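PDB 5IUV: aldehyde dehydrogenase family protein from Pseudomonas syringae pv. tomato, which oxidises indole-3-acetaldehyde with NAD+ as the cofactor, a step of auxin (indole-3-acetic acid) synthesis that contributes to virulence of the bacterium. Local coordinates for residues L231-F242 with Y255-L266; A295-T303 with V341-Q349. All coordinates share one frame; numbering follows the deposited sequence.

Contact 1 of 2, residues L231-F242 with Y255-L266; sequences LALHMDVDTVVF and YAGESNMKRVWL. With NAD (nicotinamide-adenine-dinucleotide), chain C.
K262 sends its side chain toward the turn after helix 224-232 and drives its ammonium among backbone oxygens: NZ donates to A232 O at 2.8 Å, from above the carbonyl plane (57° out of it), and to H234 O. Its third acceptor is N260 OD1. Bends at chi3 and chi4 curl the chain back to place NZ there, while CE lies 3.6 Å from V237 CB. The N260 amide shares the work: ND2 gives a nearly straight bond to V237 O (2.9 Å, 168°), with the acceptor in the amide plane, and a weak one to M235 O. M235 SD lies against S259 C, and the side chain slides past N260 in the opposite direction.

Y255 CD2 meets A232 CB at 3.5 Å, L233 CD2 packs against Y255 CB and ring atom CD1, and Y255 OH accepts a weak bond from NAD N6A. Strands 239-242 and 263-266 pair in parallel, 9° apart. T239 CG2 meets the W265 ring in plane at its edge, 3.6 Å from CD1, and one water joins T239 OG1 to W265 NE1.

Three oxygen acceptors probably stabilise the charge of buried K262, which ties the loop between helix 246-258 and strand 263-267 to the turn leading into strand 239-243.

Contact 2 of 2, residues A295-T303 with V341-Q349; sequences AFNQGEVCT and VGALVDTQQ. With NAD (nicotinamide-adenine-dinucleotide), chain C.
The flat end groups of Q298 and E300 carry this contact, and G342 and V345 offer their backbone N-H groups to them. At the oxygen end of the Q298 amide, OE1 accepts from G342 N at 2.6 Å, the donor tilted 31° from the carbonyl plane. At the nitrogen end, NE2 donates to E300 OE1 with an N-H...O angle of 165°. That acceptor lies in the amide plane, yet the carboxylate is met from above its own plane. The bonds at both ends fix the rotation of the amide.

The second carboxylate oxygen, E300 OE2, uses its syn lone pair for V345 N, 3.3 Å away. Because the E300 chain is extended beyond CG (chi2 168°), its carboxylate reaches the 341-349 backbone. L344 crosses it, bringing CD2 to 3.3 Å from OE2 and to 3.7 Å from Q298 CB. A water lies close to both E300 OE1 and A343 O. On the backbone side, N297 ND2 donates to E300 O, which also accepts from N168 ND2, and W167 packs against the E300 side chain.

E300 is the centre of an inverse gamma turn, two residues before C302, whose SG stands 3.4 Å from NAD C4N. The 295-303 loop is the cysteine-bearing segment of an aldehyde dehydrogenase active site. In that family the cysteine is the usual nucleophile, and C302 is also a residue seen to bind (indol-3-yl)acetate in this protein, consistent with that role.

How the contacts relate
Contact 1 closes before contact 2 opens along the chain, and the two lie on opposite sides of its centre, with their own centres 29 Å apart and nearest atoms about 10 Å apart. They share no sheet. Contact 1 joins strands 239-243 and 263-267 of the sheet that also holds strand 149-164, whereas contact 2 joins the loop between helix 283-295 and strand 307-311 to the loop 341-346 that leads into helix 347-362. The common element is NAD: Y255 and F242 of contact 1 meet its adenosine half, and C302 of contact 2 its nicotinamide ring. The cofactor thus spans from a beta-alpha-beta unit to the loop bearing the probable catalytic cysteine.

Contact 1 of 2, residues L231-F242 with Y255-L266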
loop_
_atom_site.group_PDB
_atom_site.type_symbol
_atom_site.label_atom_id
_atom_site.label_comp_id
_atom_site.label_asym_id
_atom_site.label_seq_id
_atom_site.Cartn_x
_atom_site.Cartn_y
_atom_site.Cartn_z
ATOM N N LEU A 231 10.785 -4.426 -34.186
ATOM C CA LEU A 231 10.529 -3.721 -32.934
ATOM C C LEU A 231 11.163 -4.443 -31.744
ATOM O O LEU A 231 11.748 -3.811 -30.868
ATOM C CB LEU A 231 9.018 -3.556 -32.709
ATOM C CG LEU A 231 8.289 -2.518 -33.579
ATOM C CD1 LEU A 231 6.772 -2.628 -33.415
ATOM C CD2 LEU A 231 8.756 -1.107 -33.245
ATOM N N ALA A 232 11.041 -5.765 -31.714
ATOM C CA ALA A 232 11.587 -6.557 -30.612
ATOM C C ALA A 232 13.117 -6.540 -30.581
ATOM O O ALA A 232 13.731 -6.694 -29.518
ATOM C CB ALA A 232 11.083 -7.981 -30.697
ATOM N N LEU A 233 13.734 -6.347 -31.738
ATOM C CA LEU A 233 15.193 -6.262 -31.821
ATOM C C LEU A 233 15.717 -4.827 -31.768
ATOM O O LEU A 233 16.928 -4.608 -31.820
ATOM C CB LEU A 233 15.691 -6.921 -33.111
ATOM C CG LEU A 233 15.676 -8.444 -33.178
ATOM C CD1 LEU A 233 15.857 -8.910 -34.619
ATOM C CD2 LEU A 233 16.779 -9.003 -32.289
ATOM N N HIS A 234 14.823 -3.848 -31.681
ATOM C CA HIS A 234 15.266 -2.455 -31.796
ATOM C C HIS A 234 16.086 -2.017 -30.584
ATOM O O HIS A 234 15.711 -2.281 -29.447
ATOM C CB HIS A 234 14.082 -1.507 -31.990
ATOM C CG HIS A 234 14.467 -0.211 -32.634
ATOM N ND1 HIS A 234 15.102 0.800 -31.947
ATOM C CD2 HIS A 234 14.334 0.225 -33.909
ATOM C CE1 HIS A 234 15.334 1.810 -32.769
ATOM N NE2 HIS A 234 14.875 1.488 -33.964
ATOM N N MET A 235 17.201 -1.336 -30.840
ATOM C CA MET A 235 18.128 -0.965 -29.777
ATOM C C MET A 235 17.673 0.248 -28.961
ATOM O O MET A 235 18.301 0.588 -27.960
ATOM C CB MET A 235 19.524 -0.699 -30.362
ATOM C CG MET A 235 20.163 -1.930 -30.996
ATOM S SD MET A 235 20.457 -3.212 -29.763
ATOM C CE MET A 235 21.794 -2.465 -28.836
ATOM N N ASP A 236 16.595 0.903 -29.375
ATOM C CA ASP A 236 16.108 2.054 -28.616
ATOM C C ASP A 236 14.662 1.869 -28.146
ATOM O O ASP A 236 13.986 2.830 -27.785
ATOM C CB ASP A 236 16.246 3.340 -29.446
ATOM C CG ASP A 236 16.132 4.604 -28.595
ATOM O OD1 ASP A 236 16.735 4.641 -27.504
ATOM O OD2 ASP A 236 15.429 5.553 -29.008
ATOM N N VAL A 237 14.191 0.628 -28.157
ATOM C CA VAL A 237 12.923 0.294 -27.512
ATOM C C VAL A 237 13.239 -0.196 -26.103
ATOM O O VAL A 237 14.064 -1.096 -25.930
ATOM C CB VAL A 237 12.137 -0.782 -28.303
ATOM C CG1 VAL A 237 10.972 -1.329 -27.483
ATOM C CG2 VAL A 237 11.637 -0.219 -29.632
ATOM N N ASP A 238 12.607 0.402 -25.094
ATOM C CA ASP A 238 12.921 0.081 -23.706
ATOM C C ASP A 238 12.221 -1.181 -23.224
ATOM O O ASP A 238 12.767 -1.937 -22.425
ATOM C CB ASP A 238 12.545 1.253 -22.787
ATOM C CG ASP A 238 13.301 2.521 -23.129
ATOM O OD1 ASP A 238 14.511 2.575 -22.840
ATOM O OD2 ASP A 238 12.693 3.460 -23.691
ATOM N N THR A 239 11.007 -1.399 -23.718
ATOM C CA THR A 239 10.151 -2.460 -23.210
ATOM C C THR A 239 9.304 -2.984 -24.346
ATOM O O THR A 239 8.810 -2.202 -25.155
ATOM C CB THR A 239 9.225 -1.944 -22.067
ATOM O OG1 THR A 239 10.014 -1.541 -20.940
ATOM C CG2 THR A 239 8.226 -3.005 -21.635
ATOM N N VAL A 240 9.141 -4.297 -24.425
ATOM C CA VAL A 240 8.147 -4.844 -25.330
ATOM C C VAL A 240 7.109 -5.615 -24.509
ATOM O O VAL A 240 7.444 -6.388 -23.608
ATOM C CB VAL A 240 8.784 -5.742 -26.427
ATOM C CG1 VAL A 240 9.575 -6.895 -25.823
ATOM C CG2 VAL A 240 7.720 -6.258 -27.400
ATOM N N VAL A 241 5.838 -5.350 -24.785
ATOM C CA VAL A 241 4.777 -6.142 -24.180
ATOM C C VAL A 241 4.089 -6.896 -25.294
ATOM O O VAL A 241 3.925 -6.379 -26.397
ATOM C CB VAL A 241 3.781 -5.282 -23.385
ATOM C CG1 VAL A 241 4.497 -4.642 -22.205
ATOM C CG2 VAL A 241 3.125 -4.201 -24.269
ATOM N N PHE A 242 3.704 -8.131 -24.995
ATOM C CA PHE A 242 3.269 -9.073 -26.008
ATOM C C PHE A 242 2.092 -9.893 -25.531
ATOM O O PHE A 242 2.046 -10.321 -24.382
ATOM C CB PHE A 242 4.432 -10.000 -26.381
ATOM C CG PHE A 242 4.056 -11.142 -27.300
ATOM C CD1 PHE A 242 3.772 -12.401 -26.787
ATOM C CD2 PHE A 242 4.024 -10.964 -28.675
ATOM C CE1 PHE A 242 3.439 -13.456 -27.626
ATOM C CE2 PHE A 242 3.691 -12.010 -29.520
ATOM C CZ PHE A 242 3.401 -13.261 -28.995
ATOM N N TYR A 255 15.135 -12.273 -28.704
ATOM C CA TYR A 255 15.382 -10.984 -29.355
ATOM C C TYR A 255 15.908 -9.929 -28.384
ATOM O O TYR A 255 16.785 -9.142 -28.729
ATOM C CB TYR A 255 14.114 -10.436 -30.012
ATOM C CG TYR A 255 13.574 -11.225 -31.183
ATOM C CD1 TYR A 255 14.409 -11.949 -32.022
ATOM C CD2 TYR A 255 12.210 -11.229 -31.455
ATOM C CE1 TYR A 255 13.892 -12.664 -33.103
ATOM C CE2 TYR A 255 11.688 -11.932 -32.523
ATOM C CZ TYR A 255 12.530 -12.647 -33.345
ATOM O OH TYR A 255 11.992 -13.348 -34.409
ATOM N N ALA A 256 15.352 -9.888 -27.178
ATOM C CA ALA A 256 15.809 -8.918 -26.192
ATOM C C ALA A 256 17.261 -9.190 -25.815
ATOM O O ALA A 256 18.067 -8.262 -25.697
ATOM C CB ALA A 256 14.929 -8.957 -24.972
ATOM N N GLY A 257 17.586 -10.467 -25.631
ATOM C CA GLY A 257 18.943 -10.879 -25.316
ATOM C C GLY A 257 19.938 -10.579 -26.427
ATOM O O GLY A 257 21.102 -10.277 -26.170
ATOM N N GLU A 258 19.478 -10.664 -27.668
ATOM C CA GLU A 258 20.332 -10.406 -28.820
ATOM C C GLU A 258 20.542 -8.913 -29.057
ATOM O O GLU A 258 21.463 -8.519 -29.767
ATOM C CB GLU A 258 19.733 -11.038 -30.078
ATOM C CG GLU A 258 19.729 -12.555 -30.089
ATOM C CD GLU A 258 19.043 -13.114 -31.330
ATOM O OE1 GLU A 258 18.362 -12.345 -32.041
ATOM O OE2 GLU A 258 19.187 -14.323 -31.597
ATOM N N SER A 259 19.683 -8.084 -28.475
ATOM C CA SER A 259 19.708 -6.657 -28.777
ATOM C C SER A 259 20.137 -5.821 -27.573
ATOM O O SER A 259 21.336 -5.702 -27.306
ATOM C CB SER A 259 18.338 -6.187 -29.312
ATOM O OG SER A 259 17.273 -6.505 -28.432
ATOM N N ASN A 260 19.183 -5.251 -26.841
ATOM C CA ASN A 260 19.521 -4.268 -25.804
ATOM C C ASN A 260 19.049 -4.605 -24.388
ATOM O O ASN A 260 18.993 -3.721 -23.526
ATOM C CB ASN A 260 18.952 -2.896 -26.195
ATOM C CG ASN A 260 17.421 -2.866 -26.195
ATOM O OD1 ASN A 260 16.759 -3.908 -26.226
ATOM N ND2 ASN A 260 16.855 -1.663 -26.158
ATOM N N MET A 261 18.704 -5.870 -24.152
ATOM C CA MET A 261 18.196 -6.312 -22.855
ATOM C C MET A 261 16.928 -5.538 -22.467
ATOM O O MET A 261 16.698 -5.243 -21.287
ATOM C CB MET A 261 19.275 -6.156 -21.766
ATOM C CG MET A 261 19.010 -6.924 -20.473
ATOM S SD MET A 261 20.045 -6.390 -19.074
ATOM C CE MET A 261 21.615 -6.805 -19.758
ATOM N N LYS A 262 16.098 -5.213 -23.459
ATOM C CA LYS A 262 14.833 -4.530 -23.185
ATOM C C LYS A 262 13.978 -5.387 -22.258
ATOM O O LYS A 262 14.108 -6.611 -22.261
ATOM C CB LYS A 262 14.076 -4.228 -24.487
ATOM C CG LYS A 262 13.803 -5.451 -25.362
ATOM C CD LYS A 262 12.827 -5.125 -26.505
ATOM C CE LYS A 262 13.407 -4.100 -27.477
ATOM N NZ LYS A 262 14.706 -4.531 -28.073
ATOM N N ARG A 263 13.122 -4.758 -21.450
ATOM C CA ARG A 263 12.204 -5.524 -20.609
ATOM C C ARG A 263 11.203 -6.261 -21.503
ATOM O O ARG A 263 10.761 -5.732 -22.522
ATOM C CB ARG A 263 11.470 -4.626 -19.604
ATOM C CG ARG A 263 12.343 -4.081 -18.483
ATOM C CD ARG A 263 13.014 -2.767 -18.859
ATOM N NE ARG A 263 13.752 -2.217 -17.726
ATOM C CZ ARG A 263 15.053 -2.408 -17.509
ATOM N NH1 ARG A 263 15.780 -3.118 -18.362
ATOM N NH2 ARG A 263 15.630 -1.875 -16.441
ATOM N N VAL A 264 10.869 -7.489 -21.127
ATOM C CA VAL A 264 9.956 -8.318 -21.905
ATOM C C VAL A 264 8.826 -8.815 -21.016
ATOM O O VAL A 264 9.072 -9.465 -20.005
ATOM C CB VAL A 264 10.683 -9.533 -22.531
ATOM C CG1 VAL A 264 9.701 -10.441 -23.264
ATOM C CG2 VAL A 264 11.776 -9.073 -23.469
ATOM N N TRP A 265 7.592 -8.498 -21.391
ATOM C CA TRP A 265 6.428 -8.919 -20.627
ATOM C C TRP A 265 5.488 -9.686 -21.541
ATOM O O TRP A 265 5.080 -9.175 -22.579
ATOM C CB TRP A 265 5.706 -7.720 -20.012
ATOM C CG TRP A 265 6.568 -6.872 -19.117
ATOM C CD1 TRP A 265 7.194 -5.704 -19.446
ATOM C CD2 TRP A 265 6.892 -7.130 -17.751
ATOM N NE1 TRP A 265 7.885 -5.216 -18.366
ATOM C CE2 TRP A 265 7.716 -6.075 -17.311
ATOM C CE3 TRP A 265 6.557 -8.147 -16.851
ATOM C CZ2 TRP A 265 8.214 -6.011 -16.014
ATOM C CZ3 TRP A 265 7.053 -8.083 -15.571
ATOM C CH2 TRP A 265 7.872 -7.024 -15.162
ATOM N N LEU A 266 5.141 -10.906 -21.141
ATOM C CA LEU A 266 4.453 -11.837 -22.029
ATOM C C LEU A 266 3.110 -12.306 -21.487
ATOM O O LEU A 266 2.986 -12.639 -20.309
ATOM C CB LEU A 266 5.339 -13.064 -22.285
ATOM C CG LEU A 266 6.776 -12.756 -22.715
ATOM C CD1 LEU A 266 7.682 -13.979 -22.582
ATOM C CD2 LEU A 266 6.772 -12.228 -24.139
HETATM P PA NAD C . 1.128 -15.154 -32.506
HETATM O O1A NAD C . 2.093 -15.591 -31.472
HETATM O O2A NAD C . 1.246 -15.901 -33.820
HETATM O O5B NAD C . 1.279 -13.606 -32.774
HETATM C C5B NAD C . 0.865 -12.555 -31.876
HETATM C C4B NAD C . 1.418 -11.263 -32.422
HETATM O O4B NAD C . 2.850 -11.385 -32.559
HETATM C C3B NAD C . 0.904 -10.792 -33.786
HETATM O O3B NAD C . 0.790 -9.374 -33.824
HETATM C C2B NAD C . 1.994 -11.276 -34.745
HETATM O O2B NAD C . 2.037 -10.511 -35.947
HETATM C C1B NAD C . 3.237 -11.079 -33.882
HETATM N N9A NAD C . 4.406 -11.885 -34.220
HETATM C C8A NAD C . 4.437 -13.090 -34.872
HETATM N N7A NAD C . 5.645 -13.534 -35.122
HETATM C C5A NAD C . 6.473 -12.561 -34.571
HETATM C C6A NAD C . 7.875 -12.465 -34.455
HETATM N N6A NAD C . 8.731 -13.354 -34.971
HETATM N N1A NAD C . 8.375 -11.391 -33.797
HETATM C C2A NAD C . 7.527 -10.477 -33.315
HETATM N N3A NAD C . 6.193 -10.454 -33.377
HETATM C C4A NAD C . 5.721 -11.541 -34.014
HETATM O O3 NAD C . -0.364 -15.352 -31.948
HETATM P PN NAD C . -1.826 -15.137 -32.576
HETATM O O1N NAD C . -2.066 -16.283 -33.484
HETATM O O2N NAD C . -1.920 -13.760 -33.114
HETATM O O5D NAD C . -2.770 -15.186 -31.288
HETATM C C5D NAD C . -3.202 -16.430 -30.695
HETATM C C4D NAD C . -2.397 -16.656 -29.439
HETATM O O4D NAD C . -2.611 -15.553 -28.528
HETATM C C3D NAD C . -2.775 -17.900 -28.644
HETATM O O3D NAD C . -1.600 -18.603 -28.257
HETATM C C2D NAD C . -3.519 -17.300 -27.445
HETATM O O2D NAD C . -3.487 -18.060 -26.240
HETATM C C1D NAD C . -2.755 -15.976 -27.216
HETATM N N1N NAD C . -3.615 -14.988 -26.438
HETATM C C2N NAD C . -3.170 -14.708 -25.123
HETATM C C3N NAD C . -3.849 -13.776 -24.353
HETATM C C7N NAD C . -3.476 -13.482 -22.922
HETATM O O7N NAD C . -2.654 -14.216 -22.332
HETATM N N7N NAD C . -4.122 -12.520 -22.309
HETATM C C4N NAD C . -4.974 -13.150 -24.894
HETATM C C5N NAD C . -5.412 -13.466 -26.176
HETATM C C6N NAD C . -4.712 -14.388 -26.937
HETATM O O HOH W 1 9.304 -2.597 -18.529
#

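Contact 2 of 2, residues A295-T303 with V341-Q349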
loop_
_atom_site.group_PDB
_atom_site.type_symbol
_atom_site.label_atom_id
_atom_site.label_comp_id
_atom_site.label_asym_id
_atom_site.label_seq_id
_atom_site.Cartn_x
_atom_site.Cartn_y
_atom_site.Cartn_z
ATOM N N ALA A 295 -17.296 -22.025 -26.058
ATOM C CA ALA A 295 -17.923 -21.580 -27.308
ATOM C C ALA A 295 -17.842 -20.067 -27.521
ATOM O O ALA A 295 -17.935 -19.599 -28.660
ATOM C CB ALA A 295 -19.376 -22.031 -27.360
ATOM N N PHE A 296 -17.689 -19.301 -26.441
ATOM C CA PHE A 296 -17.642 -17.848 -26.584
ATOM C C PHE A 296 -16.451 -17.441 -27.432
ATOM O O PHE A 296 -15.342 -17.956 -27.252
ATOM C CB PHE A 296 -17.572 -17.140 -25.232
ATOM C CG PHE A 296 -17.502 -15.636 -25.350
ATOM C CD1 PHE A 296 -18.614 -14.906 -25.749
ATOM C CD2 PHE A 296 -16.324 -14.958 -25.074
ATOM C CE1 PHE A 296 -18.553 -13.518 -25.863
ATOM C CE2 PHE A 296 -16.257 -13.574 -25.189
ATOM C CZ PHE A 296 -17.374 -12.856 -25.587
ATOM N N ASN A 297 -16.699 -16.519 -28.358
ATOM C CA ASN A 297 -15.696 -16.081 -29.328
ATOM C C ASN A 297 -15.029 -17.248 -30.049
ATOM O O ASN A 297 -13.811 -17.251 -30.233
ATOM C CB ASN A 297 -14.618 -15.222 -28.658
ATOM C CG ASN A 297 -13.896 -14.324 -29.654
ATOM O OD1 ASN A 297 -14.530 -13.725 -30.528
ATOM N ND2 ASN A 297 -12.572 -14.246 -29.546
ATOM N N GLN A 298 -15.833 -18.236 -30.437
ATOM C CA GLN A 298 -15.377 -19.364 -31.252
ATOM C C GLN A 298 -14.275 -20.179 -30.575
ATOM O O GLN A 298 -13.528 -20.893 -31.244
ATOM C CB GLN A 298 -14.887 -18.871 -32.623
ATOM C CG GLN A 298 -15.938 -18.112 -33.442
ATOM C CD GLN A 298 -16.148 -16.675 -32.967
ATOM O OE1 GLN A 298 -17.278 -16.250 -32.720
ATOM N NE2 GLN A 298 -15.054 -15.926 -32.835
ATOM N N GLY A 299 -14.172 -20.069 -29.253
ATOM C CA GLY A 299 -13.135 -20.772 -28.517
ATOM C C GLY A 299 -11.771 -20.133 -28.701
ATOM O O GLY A 299 -10.751 -20.668 -28.260
ATOM N N GLU A 300 -11.758 -18.975 -29.357
ATOM C CA GLU A 300 -10.523 -18.253 -29.618
ATOM C C GLU A 300 -10.261 -17.318 -28.454
ATOM O O GLU A 300 -10.253 -16.095 -28.599
ATOM C CB GLU A 300 -10.611 -17.494 -30.947
ATOM C CG GLU A 300 -10.899 -18.419 -32.129
ATOM C CD GLU A 300 -11.283 -17.676 -33.399
ATOM O OE1 GLU A 300 -12.018 -16.667 -33.304
ATOM O OE2 GLU A 300 -10.856 -18.112 -34.493
ATOM N N VAL A 301 -10.081 -17.923 -27.285
ATOM C CA VAL A 301 -9.898 -17.204 -26.036
ATOM C C VAL A 301 -8.755 -17.867 -25.281
ATOM O O VAL A 301 -8.722 -19.094 -25.143
ATOM C CB VAL A 301 -11.189 -17.210 -25.177
ATOM C CG1 VAL A 301 -10.985 -16.441 -23.875
ATOM C CG2 VAL A 301 -12.369 -16.636 -25.965
ATOM N N CYS A 302 -7.809 -17.062 -24.811
ATOM C CA CYS A 302 -6.656 -17.588 -24.096
ATOM C C CYS A 302 -7.067 -18.394 -22.867
ATOM O O CYS A 302 -6.491 -19.450 -22.573
ATOM C CB CYS A 302 -5.737 -16.451 -23.686
ATOM S SG CYS A 302 -6.511 -15.189 -22.627
ATOM N N THR A 303 -8.078 -17.896 -22.162
ATOM C CA THR A 303 -8.597 -18.578 -20.983
ATOM C C THR A 303 -9.804 -19.469 -21.252
ATOM O O THR A 303 -10.584 -19.728 -20.338
ATOM C CB THR A 303 -9.002 -17.573 -19.905
ATOM O OG1 THR A 303 -9.906 -16.614 -20.467
ATOM C CG2 THR A 303 -7.782 -16.859 -19.388
ATOM N N VAL A 341 -22.189 -17.280 -32.146
ATOM C CA VAL A 341 -20.904 -17.879 -32.518
ATOM C C VAL A 341 -20.559 -17.449 -33.939
ATOM O O VAL A 341 -21.352 -17.650 -34.855
ATOM C CB VAL A 341 -20.929 -19.425 -32.451
ATOM C CG1 VAL A 341 -19.608 -20.002 -32.948
ATOM C CG2 VAL A 341 -21.230 -19.906 -31.039
ATOM N N GLY A 342 -19.381 -16.866 -34.132
ATOM C CA GLY A 342 -19.041 -16.315 -35.432
ATOM C C GLY A 342 -18.145 -17.204 -36.269
ATOM O O GLY A 342 -18.112 -18.423 -36.092
ATOM N N ALA A 343 -17.417 -16.584 -37.191
ATOM C CA ALA A 343 -16.455 -17.300 -38.021
ATOM C C ALA A 343 -15.119 -17.423 -37.298
ATOM O O ALA A 343 -14.811 -16.618 -36.420
ATOM C CB ALA A 343 -16.272 -16.586 -39.356
ATOM N N LEU A 344 -14.337 -18.438 -37.654
ATOM C CA LEU A 344 -12.938 -18.492 -37.231
ATOM C C LEU A 344 -12.153 -17.501 -38.083
ATOM O O LEU A 344 -12.548 -17.201 -39.205
ATOM C CB LEU A 344 -12.360 -19.898 -37.373
ATOM C CG LEU A 344 -12.995 -20.986 -36.508
ATOM C CD1 LEU A 344 -12.371 -22.332 -36.834
ATOM C CD2 LEU A 344 -12.818 -20.664 -35.044
ATOM N N VAL A 345 -11.033 -17.016 -37.561
ATOM C CA VAL A 345 -10.379 -15.841 -38.135
ATOM C C VAL A 345 -9.935 -16.022 -39.594
ATOM O O VAL A 345 -9.969 -15.062 -40.369
ATOM C CB VAL A 345 -9.167 -15.417 -37.275
ATOM C CG1 VAL A 345 -8.025 -16.430 -37.389
ATOM C CG2 VAL A 345 -8.705 -14.008 -37.656
ATOM N N ASP A 346 -9.536 -17.237 -39.974
ATOM C CA ASP A 346 -9.170 -17.519 -41.362
ATOM C C ASP A 346 -9.061 -19.017 -41.648
ATOM O O ASP A 346 -9.247 -19.846 -40.754
ATOM C CB ASP A 346 -7.850 -16.822 -41.742
ATOM C CG ASP A 346 -6.662 -17.256 -40.877
ATOM O OD1 ASP A 346 -6.732 -18.289 -40.178
ATOM O OD2 ASP A 346 -5.631 -16.555 -40.920
ATOM N N THR A 347 -8.746 -19.348 -42.898
ATOM C CA THR A 347 -8.647 -20.735 -43.342
ATOM C C THR A 347 -7.541 -21.489 -42.605
ATOM O O THR A 347 -7.699 -22.662 -42.257
ATOM C CB THR A 347 -8.391 -20.809 -44.866
ATOM O OG1 THR A 347 -9.480 -20.190 -45.565
ATOM C CG2 THR A 347 -8.258 -22.252 -45.321
ATOM N N GLN A 348 -6.430 -20.800 -42.362
ATOM C CA GLN A 348 -5.293 -21.364 -41.641
ATOM C C GLN A 348 -5.692 -21.823 -40.239
ATOM O O GLN A 348 -5.374 -22.941 -39.818
ATOM C CB GLN A 348 -4.163 -20.335 -41.562
ATOM C CG GLN A 348 -2.943 -20.785 -40.779
ATOM C CD GLN A 348 -1.648 -20.377 -41.454
ATOM O OE1 GLN A 348 -1.325 -20.860 -42.538
ATOM N NE2 GLN A 348 -0.903 -19.475 -40.819
ATOM N N GLN A 349 -6.402 -20.955 -39.526
ATOM C CA GLN A 349 -6.863 -21.273 -38.180
ATOM C C GLN A 349 -7.851 -22.430 -38.204
ATOM O O GLN A 349 -7.759 -23.350 -37.392
ATOM C CB GLN A 349 -7.507 -20.049 -37.528
ATOM C CG GLN A 349 -7.929 -20.276 -36.088
ATOM C CD GLN A 349 -6.754 -20.628 -35.195
ATOM O OE1 GLN A 349 -5.682 -20.030 -35.296
ATOM N NE2 GLN A 349 -6.946 -21.612 -34.327
HETATM P PA NAD C . 1.128 -15.154 -32.506
HETATM O O1A NAD C . 2.093 -15.591 -31.472
HETATM O O2A NAD C . 1.246 -15.901 -33.820
HETATM O O5B NAD C . 1.279 -13.606 -32.774
HETATM C C5B NAD C . 0.865 -12.555 -31.876
HETATM C C4B NAD C . 1.418 -11.263 -32.422
HETATM O O4B NAD C . 2.850 -11.385 -32.559
HETATM C C3B NAD C . 0.904 -10.792 -33.786
HETATM O O3B NAD C . 0.790 -9.374 -33.824
HETATM C C2B NAD C . 1.994 -11.276 -34.745
HETATM O O2B NAD C . 2.037 -10.511 -35.947
HETATM C C1B NAD C . 3.237 -11.079 -33.882
HETATM N N9A NAD C . 4.406 -11.885 -34.220
HETATM C C8A NAD C . 4.437 -13.090 -34.872
HETATM N N7A NAD C . 5.645 -13.534 -35.122
HETATM C C5A NAD C . 6.473 -12.561 -34.571
HETATM C C6A NAD C . 7.875 -12.465 -34.455
HETATM N N6A NAD C . 8.731 -13.354 -34.971
HETATM N N1A NAD C . 8.375 -11.391 -33.797
HETATM C C2A NAD C . 7.527 -10.477 -33.315
HETATM N N3A NAD C . 6.193 -10.454 -33.377
HETATM C C4A NAD C . 5.721 -11.541 -34.014
HETATM O O3 NAD C . -0.364 -15.352 -31.948
HETATM P PN NAD C . -1.826 -15.137 -32.576
HETATM O O1N NAD C . -2.066 -16.283 -33.484
HETATM O O2N NAD C . -1.920 -13.760 -33.114
HETATM O O5D NAD C . -2.770 -15.186 -31.288
HETATM C C5D NAD C . -3.202 -16.430 -30.695
HETATM C C4D NAD C . -2.397 -16.656 -29.439
HETATM O O4D NAD C . -2.611 -15.553 -28.528
HETATM C C3D NAD C . -2.775 -17.900 -28.644
HETATM O O3D NAD C . -1.600 -18.603 -28.257
HETATM C C2D NAD C . -3.519 -17.300 -27.445
HETATM O O2D NAD C . -3.487 -18.060 -26.240
HETATM C C1D NAD C . -2.755 -15.976 -27.216
HETATM N N1N NAD C . -3.615 -14.988 -26.438
HETATM C C2N NAD C . -3.170 -14.708 -25.123
HETATM C C3N NAD C . -3.849 -13.776 -24.353
HETATM C C7N NAD C . -3.476 -13.482 -22.922
HETATM O O7N NAD C . -2.654 -14.216 -22.332
HETATM N N7N NAD C . -4.122 -12.520 -22.309
HETATM C C4N NAD C . -4.974 -13.150 -24.894
HETATM C C5N NAD C . -5.412 -13.466 -26.176
HETATM C C6N NAD C . -4.712 -14.388 -26.937
HETATM O O HOH W 2 -12.813 -15.532 -35.398
#